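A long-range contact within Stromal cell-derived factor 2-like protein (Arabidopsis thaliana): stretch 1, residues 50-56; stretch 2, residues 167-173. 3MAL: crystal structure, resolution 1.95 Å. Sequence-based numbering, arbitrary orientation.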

# COMPACT_ATOMS: atom_id res chain seq x y z
N SER A 50 12.58 -1.71 1.92
CA SER A 50 12.02 -0.37 2.02
C SER A 50 10.91 -0.12 1.00
O SER A 50 10.78 -0.81 -0.02
CB SER A 50 13.12 0.68 1.87
OG SER A 50 13.70 0.59 0.57
N VAL A 51 10.07 0.85 1.34
CA VAL A 51 8.90 1.25 0.54
C VAL A 51 9.00 2.79 0.45
O VAL A 51 9.35 3.44 1.42
CB VAL A 51 7.58 0.79 1.22
CG1 VAL A 51 6.36 1.49 0.59
CG2 VAL A 51 7.44 -0.72 1.16
N THR A 52 8.71 3.35 -0.73
CA THR A 52 8.80 4.80 -0.96
C THR A 52 7.68 5.30 -1.84
O THR A 52 6.88 4.50 -2.38
CB THR A 52 10.13 5.19 -1.68
OG1 THR A 52 10.11 4.73 -3.04
CG2 THR A 52 11.36 4.64 -0.96
N GLY A 53 7.60 6.62 -1.97
CA GLY A 53 6.79 7.26 -2.99
C GLY A 53 7.64 7.55 -4.22
O GLY A 53 8.69 8.17 -4.11
N PHE A 54 7.19 7.09 -5.38
CA PHE A 54 7.95 7.20 -6.64
C PHE A 54 7.22 8.08 -7.68
O PHE A 54 6.06 7.83 -8.01
CB PHE A 54 8.16 5.78 -7.19
CG PHE A 54 9.11 5.70 -8.33
CD1 PHE A 54 10.48 5.54 -8.09
CD2 PHE A 54 8.66 5.78 -9.65
CE1 PHE A 54 11.38 5.46 -9.15
CE2 PHE A 54 9.56 5.71 -10.72
CZ PHE A 54 10.91 5.55 -10.47
N PRO A 55 7.89 9.10 -8.25
CA PRO A 55 7.11 10.01 -9.12
C PRO A 55 6.89 9.62 -10.60
O PRO A 55 5.88 10.02 -11.19
CB PRO A 55 7.90 11.33 -9.02
CG PRO A 55 9.35 10.87 -8.80
CD PRO A 55 9.27 9.58 -8.00
N GLY A 56 7.82 8.88 -11.21
CA GLY A 56 7.76 8.53 -12.64
C GLY A 56 6.63 7.56 -12.98
O GLY A 56 6.30 6.67 -12.18
N GLY A 167 17.26 8.98 -4.04
CA GLY A 167 17.02 10.43 -3.94
C GLY A 167 15.89 10.94 -4.81
O GLY A 167 15.77 10.54 -5.98
N GLY A 168 15.07 11.83 -4.26
CA GLY A 168 13.88 12.33 -4.97
C GLY A 168 12.63 11.49 -4.69
O GLY A 168 11.52 11.93 -4.99
N GLN A 169 12.79 10.29 -4.13
CA GLN A 169 11.65 9.46 -3.69
C GLN A 169 11.20 9.90 -2.29
O GLN A 169 12.02 10.35 -1.50
CB GLN A 169 12.00 7.98 -3.70
CG GLN A 169 12.17 7.40 -5.12
CD GLN A 169 12.72 5.97 -5.15
OE1 GLN A 169 12.34 5.12 -4.33
NE2 GLN A 169 13.62 5.70 -6.12
N GLN A 170 9.90 9.79 -2.00
CA GLN A 170 9.35 10.28 -0.73
C GLN A 170 9.32 9.17 0.31
O GLN A 170 9.15 7.98 -0.02
CB GLN A 170 7.91 10.82 -0.91
CG GLN A 170 7.84 12.04 -1.77
CD GLN A 170 6.42 12.51 -2.08
OE1 GLN A 170 5.42 11.83 -1.80
NE2 GLN A 170 6.33 13.69 -2.66
N GLU A 171 9.47 9.56 1.58
CA GLU A 171 9.16 8.67 2.70
C GLU A 171 7.71 8.22 2.65
O GLU A 171 6.80 9.03 2.39
CB GLU A 171 9.40 9.37 4.05
CG GLU A 171 9.50 8.38 5.23
CD GLU A 171 9.33 9.06 6.57
OE1 GLU A 171 8.45 9.93 6.68
OE2 GLU A 171 10.05 8.72 7.52
N VAL A 172 7.50 6.94 2.91
CA VAL A 172 6.16 6.42 3.18
C VAL A 172 6.18 5.94 4.63
O VAL A 172 7.16 5.34 5.08
CB VAL A 172 5.78 5.30 2.18
CG1 VAL A 172 4.44 4.61 2.58
CG2 VAL A 172 5.71 5.89 0.77
N CYS A 173 5.12 6.26 5.37
CA CYS A 173 5.07 5.89 6.80
C CYS A 173 3.61 5.73 7.22
O CYS A 173 2.72 5.83 6.38
CB CYS A 173 5.78 6.96 7.65
SG CYS A 173 5.01 8.58 7.58
O HOH W 1 9.79 5.27 3.26

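Two segments more than a hundred residues apart in sequence meet here, through two strands and the loop residues next to them. Their strands run in roughly opposed directions, at 125° between N-to-C axes. This is well short of strictly antiparallel. One regular hydrogen-bonded pair joins the strands.

The centre of the contact is that pair, Gly53 with Gln170, in antiparallel register. Gly53 N donates to Gln170 O at 2.8 Å, with an angle of 170° at the hydrogen. Gln170 N donates back to Gly53 O at 2.9 Å, with an angle of 159°. Both backbone donors and both backbone acceptors of the pair are thus satisfied by each other. Gly53 CA and Gln170 CA lie 4.6 Å apart. Gly53 has no side chain, and this matters at such close range: an ideal CB there would sit a tight 3.3 Å from Gln170 CB. Gln170 OE1 is hydrogen-bonded elsewhere in the structure.

Farther along, direct backbone bonding gives way to water. Water 1 donates to Val51 O at 2.6 Å and accepts from Val172 N at 2.9 Å. It bridges the two strands where they have no direct hydrogen bond between these groups. The carbonyl of Val51 and the amide of Val172 are both satisfied in this way.

A side-chain bond joins Thr52 to Gln169, the residue before Gln170. Thr52 OG1 donates to Gln169 OE1 at 2.6 Å, a short hydrogen bond. Thr52 has chi1 in the p well, and the hydroxyl also takes part in a hydrogen bond elsewhere in the structure. Gln169 points its CA-to-CB bond toward stretch 1 and has the largest area covered by the opposite stretch, 82 Å². Its amide also reaches Phe54: Gln169 NE2 is 3.7 Å from Phe54 CD1. The nitrogen lies at the edge of the ring, near its plane, so this is not an approach to the aromatic face.

Val172 supplies the main apolar packing. Its CA-to-CB bond points toward stretch 1. Val172 CG2 lies 3.3 Å from Thr52 C and 3.4 Å from Gly53 N, so this methyl packs against the backbone. Val172 CG1 meets Val51 CG1 at 4.2 Å, a looser side-chain contact.

The CA-to-CB bond of Glu171 points away from stretch 1. Both of its carboxylate oxygens are hydrogen-bonded elsewhere in the structure. At the margin, Pro55 CD comes within 4.4 Å of Gly168 O. In all, the two stretches bury 379 Å², both sides summed.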